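Local atomic coordinates of glutaryl-CoA dehydrogenase (Mycobacterium smegmatis, PDB entry 3SF6), a protein that belongs to the acyl-CoA dehydrogenase family of flavoproteins and binds dihydroflavine-adenine dinucleotide within a four-chain assembly. Residues Val114-His124 / Leu136-Cys147; Arg274-Ala284 / Thr300-Tyr311. One frame throughout, in Å; residues are numbered along the deposited sequence.

Interaction 1 of 2, residues Val114-His124 / Leu136-Cys147; sequences VQGSLAMYAIH and LPDMASGHRIGC
Gln115 spends both ends of its carboxamide on the backbone of 136-147. Gln115 OE1 accepts from Gly146 N at 2.8 Å, with a nearly linear N-H...O angle of 179°. On the amide's other arm, Gln115 NE2 donates to Arg144 O at 2.9 Å and to Met139 O, also at 2.9 Å; both acceptors lie close to the amide plane, so three bonds fix the group's rotation. CG stands anti to the backbone N (chi1 -175°) and the chain then bends at chi2, which carries the amide across to the turn. Met139 O accepts a second bond from Gly142 N, approaching from the opposite face of the carbonyl, and the positive phi of Gly142 closes the helix in a Schellman motif. The glutamine thus ties together the last helical turn and the start of strand 146-149.

Toward the His124 end of the helix the contact is apolar. Leu136, the residue with the largest buried area here, inserts its two methyl branches at different places: CD2 lies 3.8 Å from Met120 CB and also meets Ile123, while CD1 is 3.9 Å from His124 CD2. His124 NE2 is hydrogen-bonded to Lys82 O. Met139 is a knob in the hole formed by Gln115, Ala119, Met120 and Ile123; its side chain slides past that of Met120 in the opposite direction, with Met120 CG 3.6 Å from Met139 CB.

Val114 CG1 rests against Gly146 O, and its side chain also lies beside the bound dihydroflavine-adenine dinucleotide. The segment axes run at 169°, an antiparallel helical hairpin whose second arm turns into the first strand of the middle region, an arrangement consistent with the junction between the helical N-terminal and beta-rich middle domains of acyl-CoA dehydrogenases.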
loop_
_atom_site.group_PDB
_atom_site.type_symbol
_atom_site.label_atom_id
_atom_site.label_comp_id
_atom_site.label_asym_id
_atom_site.label_seq_id
_atom_site.Cartn_x
_atom_site.Cartn_y
_atom_site.Cartn_z
ATOM N N VAL A 114 14.009 8.126 -28.045
ATOM C CA VAL A 114 15.441 8.246 -28.250
ATOM C C VAL A 114 15.714 9.026 -29.520
ATOM O O VAL A 114 16.567 9.911 -29.551
ATOM C CB VAL A 114 16.066 6.842 -28.329
ATOM C CG1 VAL A 114 17.434 6.879 -29.060
ATOM C CG2 VAL A 114 16.060 6.218 -26.902
ATOM N N GLN A 115 14.998 8.698 -30.594
ATOM C CA GLN A 115 15.196 9.413 -31.871
ATOM C C GLN A 115 14.958 10.913 -31.743
ATOM O O GLN A 115 15.822 11.710 -32.140
ATOM C CB GLN A 115 14.307 8.813 -32.952
ATOM C CG GLN A 115 14.515 9.392 -34.347
ATOM C CD GLN A 115 15.739 8.865 -35.072
ATOM O OE1 GLN A 115 16.573 8.162 -34.495
ATOM N NE2 GLN A 115 15.843 9.206 -36.373
ATOM N N GLY A 116 13.818 11.302 -31.178
ATOM C CA GLY A 116 13.420 12.695 -31.200
ATOM C C GLY A 116 13.873 13.473 -29.981
ATOM O O GLY A 116 14.585 14.452 -30.095
ATOM N N SER A 117 13.452 13.038 -28.809
ATOM C CA SER A 117 13.673 13.825 -27.594
ATOM C C SER A 117 15.068 13.702 -26.978
ATOM O O SER A 117 15.395 14.480 -26.088
ATOM C CB SER A 117 12.606 13.505 -26.524
ATOM O OG SER A 117 12.629 12.156 -26.111
ATOM N N LEU A 118 15.878 12.731 -27.441
ATOM C CA LEU A 118 17.238 12.556 -26.981
ATOM C C LEU A 118 18.238 12.905 -28.079
ATOM O O LEU A 118 18.929 13.927 -27.964
ATOM C CB LEU A 118 17.515 11.148 -26.429
ATOM C CG LEU A 118 16.768 10.824 -25.125
ATOM C CD1 LEU A 118 17.060 9.349 -24.665
ATOM C CD2 LEU A 118 17.034 11.843 -24.027
ATOM N N ALA A 119 18.327 12.077 -29.115
ATOM C CA ALA A 119 19.373 12.255 -30.148
ATOM C C ALA A 119 19.135 13.498 -31.007
ATOM O O ALA A 119 19.982 14.424 -31.028
ATOM C CB ALA A 119 19.535 10.998 -31.016
ATOM N N MET A 120 17.955 13.622 -31.624
ATOM C CA MET A 120 17.671 14.847 -32.396
ATOM C C MET A 120 17.676 16.108 -31.525
ATOM O O MET A 120 18.227 17.161 -31.905
ATOM C CB MET A 120 16.353 14.726 -33.169
ATOM C CG MET A 120 16.404 13.761 -34.326
ATOM S SD MET A 120 14.748 13.408 -35.022
ATOM C CE MET A 120 14.525 14.904 -35.992
ATOM N N TYR A 121 17.034 16.029 -30.370
ATOM C CA TYR A 121 16.985 17.171 -29.458
ATOM C C TYR A 121 18.393 17.664 -29.118
ATOM O O TYR A 121 18.649 18.870 -29.119
ATOM C CB TYR A 121 16.239 16.824 -28.186
ATOM C CG TYR A 121 16.153 18.013 -27.238
ATOM C CD1 TYR A 121 15.119 18.936 -27.319
ATOM C CD2 TYR A 121 17.106 18.197 -26.268
ATOM C CE1 TYR A 121 15.053 20.035 -26.433
ATOM C CE2 TYR A 121 17.057 19.287 -25.399
ATOM C CZ TYR A 121 16.047 20.189 -25.493
ATOM O OH TYR A 121 16.044 21.223 -24.596
ATOM N N ALA A 122 19.302 16.736 -28.799
ATOM C CA ALA A 122 20.659 17.126 -28.450
ATOM C C ALA A 122 21.314 17.942 -29.575
ATOM O O ALA A 122 21.966 18.963 -29.330
ATOM C CB ALA A 122 21.536 15.890 -28.104
ATOM N N ILE A 123 21.181 17.447 -30.796
ATOM C CA ILE A 123 21.734 18.111 -31.988
ATOM C C ILE A 123 21.029 19.465 -32.211
ATOM O O ILE A 123 21.667 20.488 -32.459
ATOM C CB ILE A 123 21.645 17.177 -33.210
ATOM C CG1 ILE A 123 22.570 15.962 -33.024
ATOM C CG2 ILE A 123 22.049 17.939 -34.486
ATOM C CD1 ILE A 123 22.350 14.823 -34.075
ATOM N N HIS A 124 19.700 19.460 -32.103
ATOM C CA HIS A 124 18.880 20.673 -32.271
ATOM C C HIS A 124 19.285 21.752 -31.261
ATOM O O HIS A 124 19.352 22.955 -31.610
ATOM C CB HIS A 124 17.413 20.290 -32.154
ATOM C CG HIS A 124 16.450 21.283 -32.718
ATOM N ND1 HIS A 124 16.150 22.471 -32.074
ATOM C CD2 HIS A 124 15.622 21.212 -33.792
ATOM C CE1 HIS A 124 15.237 23.128 -32.785
ATOM N NE2 HIS A 124 14.895 22.387 -33.830
ATOM N N LEU A 136 19.668 16.320 -39.035
ATOM C CA LEU A 136 18.271 16.365 -38.569
ATOM C C LEU A 136 17.218 15.992 -39.621
ATOM O O LEU A 136 16.286 15.225 -39.302
ATOM C CB LEU A 136 17.924 17.688 -37.857
ATOM C CG LEU A 136 18.647 17.973 -36.553
ATOM C CD1 LEU A 136 18.261 19.362 -35.996
ATOM C CD2 LEU A 136 18.395 16.857 -35.529
ATOM N N PRO A 137 17.344 16.465 -40.876
ATOM C CA PRO A 137 16.252 16.069 -41.801
ATOM C C PRO A 137 16.189 14.568 -42.078
ATOM O O PRO A 137 15.106 13.993 -42.131
ATOM C CB PRO A 137 16.583 16.839 -43.087
ATOM C CG PRO A 137 17.359 18.078 -42.563
ATOM C CD PRO A 137 18.196 17.529 -41.436
ATOM N N ASP A 138 17.339 13.908 -42.187
ATOM C CA ASP A 138 17.331 12.462 -42.376
ATOM C C ASP A 138 16.918 11.663 -41.122
ATOM O O ASP A 138 16.421 10.533 -41.232
ATOM C CB ASP A 138 18.694 11.959 -42.809
ATOM C CG ASP A 138 19.013 12.257 -44.282
ATOM O OD1 ASP A 138 18.125 12.673 -45.067
ATOM O OD2 ASP A 138 20.189 12.034 -44.624
ATOM N N MET A 139 17.126 12.250 -39.953
ATOM C CA MET A 139 16.610 11.676 -38.714
ATOM C C MET A 139 15.093 11.837 -38.604
ATOM O O MET A 139 14.371 10.926 -38.187
ATOM C CB MET A 139 17.347 12.275 -37.504
ATOM C CG MET A 139 18.815 11.840 -37.462
ATOM S SD MET A 139 19.739 12.640 -36.163
ATOM C CE MET A 139 19.411 11.509 -34.757
ATOM N N ALA A 140 14.588 12.985 -39.024
ATOM C CA ALA A 140 13.134 13.213 -38.994
ATOM C C ALA A 140 12.419 12.276 -39.949
ATOM O O ALA A 140 11.336 11.812 -39.654
ATOM C CB ALA A 140 12.814 14.661 -39.350
ATOM N N SER A 141 13.051 11.916 -41.063
ATOM C CA SER A 141 12.422 10.993 -42.008
ATOM C C SER A 141 12.612 9.527 -41.636
ATOM O O SER A 141 12.059 8.658 -42.277
ATOM C CB SER A 141 12.975 11.205 -43.422
ATOM O OG SER A 141 14.338 10.770 -43.491
ATOM N N GLY A 142 13.458 9.260 -40.663
ATOM C CA GLY A 142 13.741 7.915 -40.250
ATOM C C GLY A 142 14.796 7.205 -41.069
ATOM O O GLY A 142 15.109 6.038 -40.782
ATOM N N HIS A 143 15.353 7.902 -42.068
ATOM C CA HIS A 143 16.391 7.266 -42.865
ATOM C C HIS A 143 17.728 7.142 -42.170
ATOM O O HIS A 143 18.499 6.271 -42.547
ATOM C CB HIS A 143 16.509 7.936 -44.209
ATOM C CG HIS A 143 15.369 7.589 -45.091
ATOM N ND1 HIS A 143 14.174 8.267 -45.047
ATOM C CD2 HIS A 143 15.189 6.542 -45.937
ATOM C CE1 HIS A 143 13.333 7.709 -45.898
ATOM N NE2 HIS A 143 13.924 6.658 -46.446
ATOM N N ARG A 144 17.972 7.939 -41.114
ATOM C CA ARG A 144 19.136 7.767 -40.249
ATOM C C ARG A 144 18.621 7.679 -38.810
ATOM O O ARG A 144 17.761 8.471 -38.387
ATOM C CB ARG A 144 20.114 8.922 -40.410
ATOM C CG ARG A 144 20.760 9.012 -41.790
ATOM C CD ARG A 144 21.695 7.865 -42.076
ATOM N NE ARG A 144 22.286 7.969 -43.412
ATOM C CZ ARG A 144 21.882 7.251 -44.461
ATOM N NH1 ARG A 144 20.852 6.403 -44.361
ATOM N NH2 ARG A 144 22.492 7.392 -45.647
ATOM N N ILE A 145 19.097 6.669 -38.098
ATOM C CA ILE A 145 18.661 6.389 -36.736
ATOM C C ILE A 145 19.728 6.870 -35.754
ATOM O O ILE A 145 20.931 6.659 -35.974
ATOM C CB ILE A 145 18.356 4.909 -36.532
ATOM C CG1 ILE A 145 17.159 4.499 -37.374
ATOM C CG2 ILE A 145 18.136 4.613 -35.034
ATOM C CD1 ILE A 145 16.846 2.976 -37.307
ATOM N N GLY A 146 19.288 7.539 -34.701
ATOM C CA GLY A 146 20.170 7.965 -33.623
ATOM C C GLY A 146 20.040 7.157 -32.340
ATOM O O GLY A 146 19.052 6.447 -32.097
ATOM N N CYS A 147 21.044 7.306 -31.490
ATOM C CA CYS A 147 20.996 6.807 -30.119
ATOM C C CYS A 147 21.710 7.811 -29.234
ATOM O O CYS A 147 22.365 8.743 -29.740
ATOM C CB CYS A 147 21.608 5.408 -30.000
ATOM S SG CYS A 147 23.385 5.301 -30.309
#

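Interaction 2 of 2, residues Arg274-Ala284 / Thr300-Tyr311. With EDO (1,2-ethanediol), chain O.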
loop_
_atom_site.group_PDB
_atom_site.type_symbol
_atom_site.label_atom_id
_atom_site.label_comp_id
_atom_site.label_asym_id
_atom_site.label_seq_id
_atom_site.Cartn_x
_atom_site.Cartn_y
_atom_site.Cartn_z
ATOM N N ARG A 274 -3.677 2.579 -19.843
ATOM C CA ARG A 274 -4.998 2.577 -20.504
ATOM C C ARG A 274 -5.318 1.263 -21.188
ATOM O O ARG A 274 -6.431 0.730 -21.064
ATOM C CB ARG A 274 -5.103 3.749 -21.479
ATOM C CG ARG A 274 -6.510 3.935 -22.046
ATOM C CD ARG A 274 -6.525 4.849 -23.219
ATOM N NE ARG A 274 -5.925 4.244 -24.408
ATOM C CZ ARG A 274 -5.525 4.915 -25.471
ATOM N NH1 ARG A 274 -5.670 6.227 -25.541
ATOM N NH2 ARG A 274 -5.001 4.251 -26.505
ATOM N N ASP A 275 -4.366 0.762 -21.970
ATOM C CA ASP A 275 -4.561 -0.471 -22.712
ATOM C C ASP A 275 -4.874 -1.604 -21.722
ATOM O O ASP A 275 -5.785 -2.408 -21.944
ATOM C CB ASP A 275 -3.288 -0.783 -23.517
ATOM C CG ASP A 275 -3.576 -1.587 -24.751
ATOM O OD1 ASP A 275 -4.500 -1.114 -25.511
ATOM O OD2 ASP A 275 -2.846 -2.583 -25.068
ATOM N N CYS A 276 -4.145 -1.647 -20.606
ATOM C CA CYS A 276 -4.414 -2.663 -19.597
ATOM C C CYS A 276 -5.782 -2.472 -18.915
ATOM O O CYS A 276 -6.495 -3.446 -18.682
ATOM C CB CYS A 276 -3.317 -2.665 -18.542
ATOM S SG CYS A 276 -1.698 -3.196 -19.154
ATOM N N LEU A 277 -6.104 -1.239 -18.557
ATOM C CA LEU A 277 -7.387 -0.943 -17.905
ATOM C C LEU A 277 -8.553 -1.298 -18.828
ATOM O O LEU A 277 -9.505 -1.962 -18.391
ATOM C CB LEU A 277 -7.436 0.513 -17.472
ATOM C CG LEU A 277 -8.737 1.043 -16.928
ATOM C CD1 LEU A 277 -9.246 0.174 -15.766
ATOM C CD2 LEU A 277 -8.532 2.494 -16.463
ATOM N N GLU A 278 -8.468 -0.887 -20.104
ATOM C CA GLU A 278 -9.507 -1.205 -21.075
ATOM C C GLU A 278 -9.684 -2.725 -21.239
ATOM O O GLU A 278 -10.808 -3.216 -21.361
ATOM C CB GLU A 278 -9.173 -0.598 -22.440
ATOM C CG GLU A 278 -9.323 0.908 -22.456
ATOM C CD GLU A 278 -8.948 1.558 -23.804
ATOM O OE1 GLU A 278 -8.464 0.853 -24.746
ATOM O OE2 GLU A 278 -9.186 2.787 -23.889
ATOM N N THR A 279 -8.575 -3.434 -21.214
ATOM C CA THR A 279 -8.572 -4.880 -21.316
ATOM C C THR A 279 -9.324 -5.482 -20.113
ATOM O O THR A 279 -10.204 -6.348 -20.290
ATOM C CB THR A 279 -7.130 -5.428 -21.441
ATOM O OG1 THR A 279 -6.543 -4.988 -22.682
ATOM C CG2 THR A 279 -7.165 -6.967 -21.399
ATOM N N ALA A 280 -8.988 -5.033 -18.918
ATOM C CA ALA A 280 -9.621 -5.522 -17.686
ATOM C C ALA A 280 -11.098 -5.173 -17.637
ATOM O O ALA A 280 -11.907 -6.000 -17.192
ATOM C CB ALA A 280 -8.903 -4.978 -16.433
ATOM N N LEU A 281 -11.466 -3.972 -18.084
ATOM C CA LEU A 281 -12.869 -3.543 -18.098
ATOM C C LEU A 281 -13.708 -4.411 -19.031
ATOM O O LEU A 281 -14.793 -4.906 -18.661
ATOM C CB LEU A 281 -13.033 -2.074 -18.464
ATOM C CG LEU A 281 -12.637 -1.076 -17.377
ATOM C CD1 LEU A 281 -12.400 0.320 -17.974
ATOM C CD2 LEU A 281 -13.715 -1.057 -16.287
ATOM N N ALA A 282 -13.189 -4.651 -20.232
ATOM C CA ALA A 282 -13.897 -5.487 -21.201
ATOM C C ALA A 282 -14.053 -6.910 -20.703
ATOM O O ALA A 282 -15.133 -7.512 -20.801
ATOM C CB ALA A 282 -13.170 -5.447 -22.563
ATOM N N TYR A 283 -12.983 -7.442 -20.113
ATOM C CA TYR A 283 -12.985 -8.806 -19.609
ATOM C C TYR A 283 -13.951 -8.926 -18.435
ATOM O O TYR A 283 -14.681 -9.910 -18.296
ATOM C CB TYR A 283 -11.590 -9.219 -19.143
ATOM C CG TYR A 283 -11.453 -10.733 -19.001
ATOM C CD1 TYR A 283 -11.362 -11.542 -20.122
ATOM C CD2 TYR A 283 -11.392 -11.343 -17.745
ATOM C CE1 TYR A 283 -11.238 -12.925 -19.998
ATOM C CE2 TYR A 283 -11.256 -12.687 -17.613
ATOM C CZ TYR A 283 -11.181 -13.488 -18.734
ATOM O OH TYR A 283 -11.058 -14.876 -18.598
ATOM N N ALA A 284 -13.979 -7.911 -17.584
ATOM C CA ALA A 284 -14.854 -7.961 -16.384
ATOM C C ALA A 284 -16.327 -7.981 -16.778
ATOM O O ALA A 284 -17.168 -8.485 -16.043
ATOM C CB ALA A 284 -14.588 -6.762 -15.434
ATOM N N THR A 300 -13.854 -7.110 -7.660
ATOM C CA THR A 300 -13.519 -6.706 -9.028
ATOM C C THR A 300 -13.743 -5.221 -9.201
ATOM O O THR A 300 -12.883 -4.505 -9.737
ATOM C CB THR A 300 -14.286 -7.483 -10.067
ATOM O OG1 THR A 300 -14.299 -8.887 -9.739
ATOM C CG2 THR A 300 -13.733 -7.241 -11.475
ATOM N N GLN A 301 -14.882 -4.721 -8.702
ATOM C CA GLN A 301 -15.191 -3.290 -8.802
ATOM C C GLN A 301 -14.156 -2.417 -8.074
ATOM O O GLN A 301 -13.851 -1.292 -8.512
ATOM C CB GLN A 301 -16.612 -3.040 -8.291
ATOM C CG GLN A 301 -17.645 -3.622 -9.254
ATOM C CD GLN A 301 -19.048 -3.117 -9.067
ATOM O OE1 GLN A 301 -19.318 -2.262 -8.208
ATOM N NE2 GLN A 301 -19.970 -3.618 -9.908
ATOM N N GLN A 302 -13.656 -2.893 -6.940
ATOM C CA GLN A 302 -12.609 -2.182 -6.220
ATOM C C GLN A 302 -11.385 -1.955 -7.113
ATOM O O GLN A 302 -10.853 -0.840 -7.214
ATOM C CB GLN A 302 -12.212 -2.949 -4.984
ATOM C CG GLN A 302 -11.083 -2.264 -4.193
ATOM C CD GLN A 302 -10.739 -3.070 -2.959
ATOM O OE1 GLN A 302 -10.403 -4.236 -3.045
ATOM N NE2 GLN A 302 -10.848 -2.458 -1.820
ATOM N N LYS A 303 -10.944 -3.031 -7.754
ATOM C CA LYS A 303 -9.826 -2.927 -8.691
ATOM C C LYS A 303 -10.106 -1.969 -9.822
ATOM O O LYS A 303 -9.264 -1.146 -10.164
ATOM C CB LYS A 303 -9.423 -4.279 -9.258
ATOM C CG LYS A 303 -8.930 -5.255 -8.208
ATOM C CD LYS A 303 -8.673 -6.647 -8.792
ATOM C CE LYS A 303 -8.159 -7.595 -7.713
ATOM N NZ LYS A 303 -7.860 -8.940 -8.340
ATOM N N LEU A 304 -11.266 -2.103 -10.451
ATOM C CA LEU A 304 -11.601 -1.267 -11.616
ATOM C C LEU A 304 -11.686 0.228 -11.190
ATOM O O LEU A 304 -11.181 1.096 -11.900
ATOM C CB LEU A 304 -12.907 -1.764 -12.241
ATOM C CG LEU A 304 -12.876 -3.161 -12.797
ATOM C CD1 LEU A 304 -14.315 -3.575 -13.198
ATOM C CD2 LEU A 304 -11.859 -3.268 -14.007
ATOM N N ALA A 305 -12.287 0.491 -10.033
ATOM C CA ALA A 305 -12.360 1.870 -9.518
ATOM C C ALA A 305 -10.975 2.434 -9.222
ATOM O O ALA A 305 -10.640 3.579 -9.600
ATOM C CB ALA A 305 -13.266 1.954 -8.263
ATOM N N ASP A 306 -10.150 1.650 -8.511
ATOM C CA ASP A 306 -8.808 2.099 -8.157
ATOM C C ASP A 306 -7.941 2.372 -9.394
ATOM O O ASP A 306 -7.230 3.403 -9.448
ATOM C CB ASP A 306 -8.126 1.085 -7.246
ATOM C CG ASP A 306 -8.728 0.997 -5.839
ATOM O OD1 ASP A 306 -9.519 1.875 -5.417
ATOM O OD2 ASP A 306 -8.298 0.053 -5.110
ATOM N N MET A 307 -7.960 1.462 -10.353
ATOM C CA MET A 307 -7.209 1.645 -11.579
ATOM C C MET A 307 -7.684 2.864 -12.348
ATOM O O MET A 307 -6.865 3.627 -12.862
ATOM C CB MET A 307 -7.251 0.403 -12.459
ATOM C CG MET A 307 -6.543 -0.795 -11.896
ATOM S SD MET A 307 -6.454 -2.189 -13.068
ATOM C CE MET A 307 -8.169 -2.694 -13.136
ATOM N N THR A 308 -8.997 3.041 -12.452
ATOM C CA THR A 308 -9.546 4.167 -13.201
ATOM C C THR A 308 -9.145 5.494 -12.537
ATOM O O THR A 308 -8.793 6.466 -13.217
ATOM C CB THR A 308 -11.055 4.055 -13.276
ATOM O OG1 THR A 308 -11.401 2.886 -14.034
ATOM C CG2 THR A 308 -11.709 5.283 -13.969
ATOM N N LEU A 309 -9.157 5.494 -11.212
ATOM C CA LEU A 309 -8.718 6.687 -10.469
ATOM C C LEU A 309 -7.279 7.020 -10.784
ATOM O O LEU A 309 -6.944 8.187 -11.000
ATOM C CB LEU A 309 -8.914 6.528 -8.950
ATOM C CG LEU A 309 -10.187 7.064 -8.340
ATOM C CD1 LEU A 309 -10.154 6.702 -6.847
ATOM C CD2 LEU A 309 -10.303 8.569 -8.554
ATOM N N GLU A 310 -6.381 6.045 -10.748
ATOM C CA GLU A 310 -4.965 6.384 -10.936
ATOM C C GLU A 310 -4.699 6.743 -12.385
ATOM O O GLU A 310 -3.863 7.623 -12.659
ATOM C CB GLU A 310 -4.012 5.311 -10.428
ATOM C CG GLU A 310 -4.080 5.089 -8.912
ATOM C CD GLU A 310 -3.877 6.342 -8.092
ATOM O OE1 GLU A 310 -3.065 7.208 -8.458
ATOM O OE2 GLU A 310 -4.560 6.504 -7.055
ATOM N N TYR A 311 -5.382 6.078 -13.319
ATOM C CA TYR A 311 -5.277 6.492 -14.722
ATOM C C TYR A 311 -5.748 7.921 -14.917
ATOM O O TYR A 311 -5.062 8.762 -15.539
ATOM C CB TYR A 311 -6.051 5.505 -15.611
ATOM C CG TYR A 311 -6.251 5.985 -17.016
ATOM C CD1 TYR A 311 -5.161 6.119 -17.868
ATOM C CD2 TYR A 311 -7.517 6.228 -17.508
ATOM C CE1 TYR A 311 -5.344 6.570 -19.192
ATOM C CE2 TYR A 311 -7.696 6.692 -18.811
ATOM C CZ TYR A 311 -6.617 6.834 -19.636
ATOM O OH TYR A 311 -6.817 7.226 -20.949
HETATM C C1 EDO O . -6.149 9.214 -23.494
HETATM O O1 EDO O . -6.961 8.198 -23.997
HETATM C C2 EDO O . -6.468 10.527 -24.247
HETATM O O2 EDO O . -6.075 10.461 -25.619
#
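Leu277 reaches across to Met307, Thr308 and Tyr311 in an antiparallel helix pair of the C-terminal helical domain of the acyl-CoA dehydrogenase fold. The segment axes approach to 10.5 Å at 155°, and the contacts follow one another along both helices. With CG anti to the backbone N (chi1 173°) Leu277 extends toward helix 300-311; its CD1 lies 3.9 Å from Met307 CB, its CD2 4.0 Å from Tyr311 CB, and both methyls flank Thr308 OG1. One stage along, Leu281 CD2 meets Leu304 CD2 at 3.7 Å. The other branch of Leu304, CD1, packs on Ala284 CB, and Ala280 adds a small methyl between Leu304 and Met307.

Thr308 turns its OG1 back to Leu304 O, so the hydroxyl beside the Leu277 methyls has its proton placed within its own helix. Farther out, Leu304 and Thr308 also touch a second subunit, through its Thr397 and Leu396, so this helix serves both the pair and the subunit interface.

At the start of 274-284 and the end of 300-311, Arg274 and Tyr311 lie side by side and point the same way, Arg274 CB being 3.6 Å from Tyr311 CE1. Glu100 forms a salt bridge with the arginine, while Asp21 is hydrogen-bonded to Tyr311 OH. A 1,2-ethanediol, probably from the crystallisation liquor, accepts from Arg274 NH1 through its O1 at 2.8 Å, the oxygen lying at the guanidinium edge, near its plane.

Interactions 1 and 2 are successive along the chain and do not touch: their centres are 36 Å apart and their nearest atoms about 19 Å apart, on opposite sides of the chain's centre. Helix 252-286 spans part of that gap, since it carries segment 274-284 and, nearer its start, packs through Cys257, Glu260 and Ala261 against segment 114-124. Each contact also approaches a bound dihydroflavine-adenine dinucleotide, Val114 in interaction 1 and Thr300 in interaction 2 both lying about 4 Å from one by side chain. They differ in their neighbours: interaction 1 is touched by no other protein chain, whereas interaction 2 borders three other subunits.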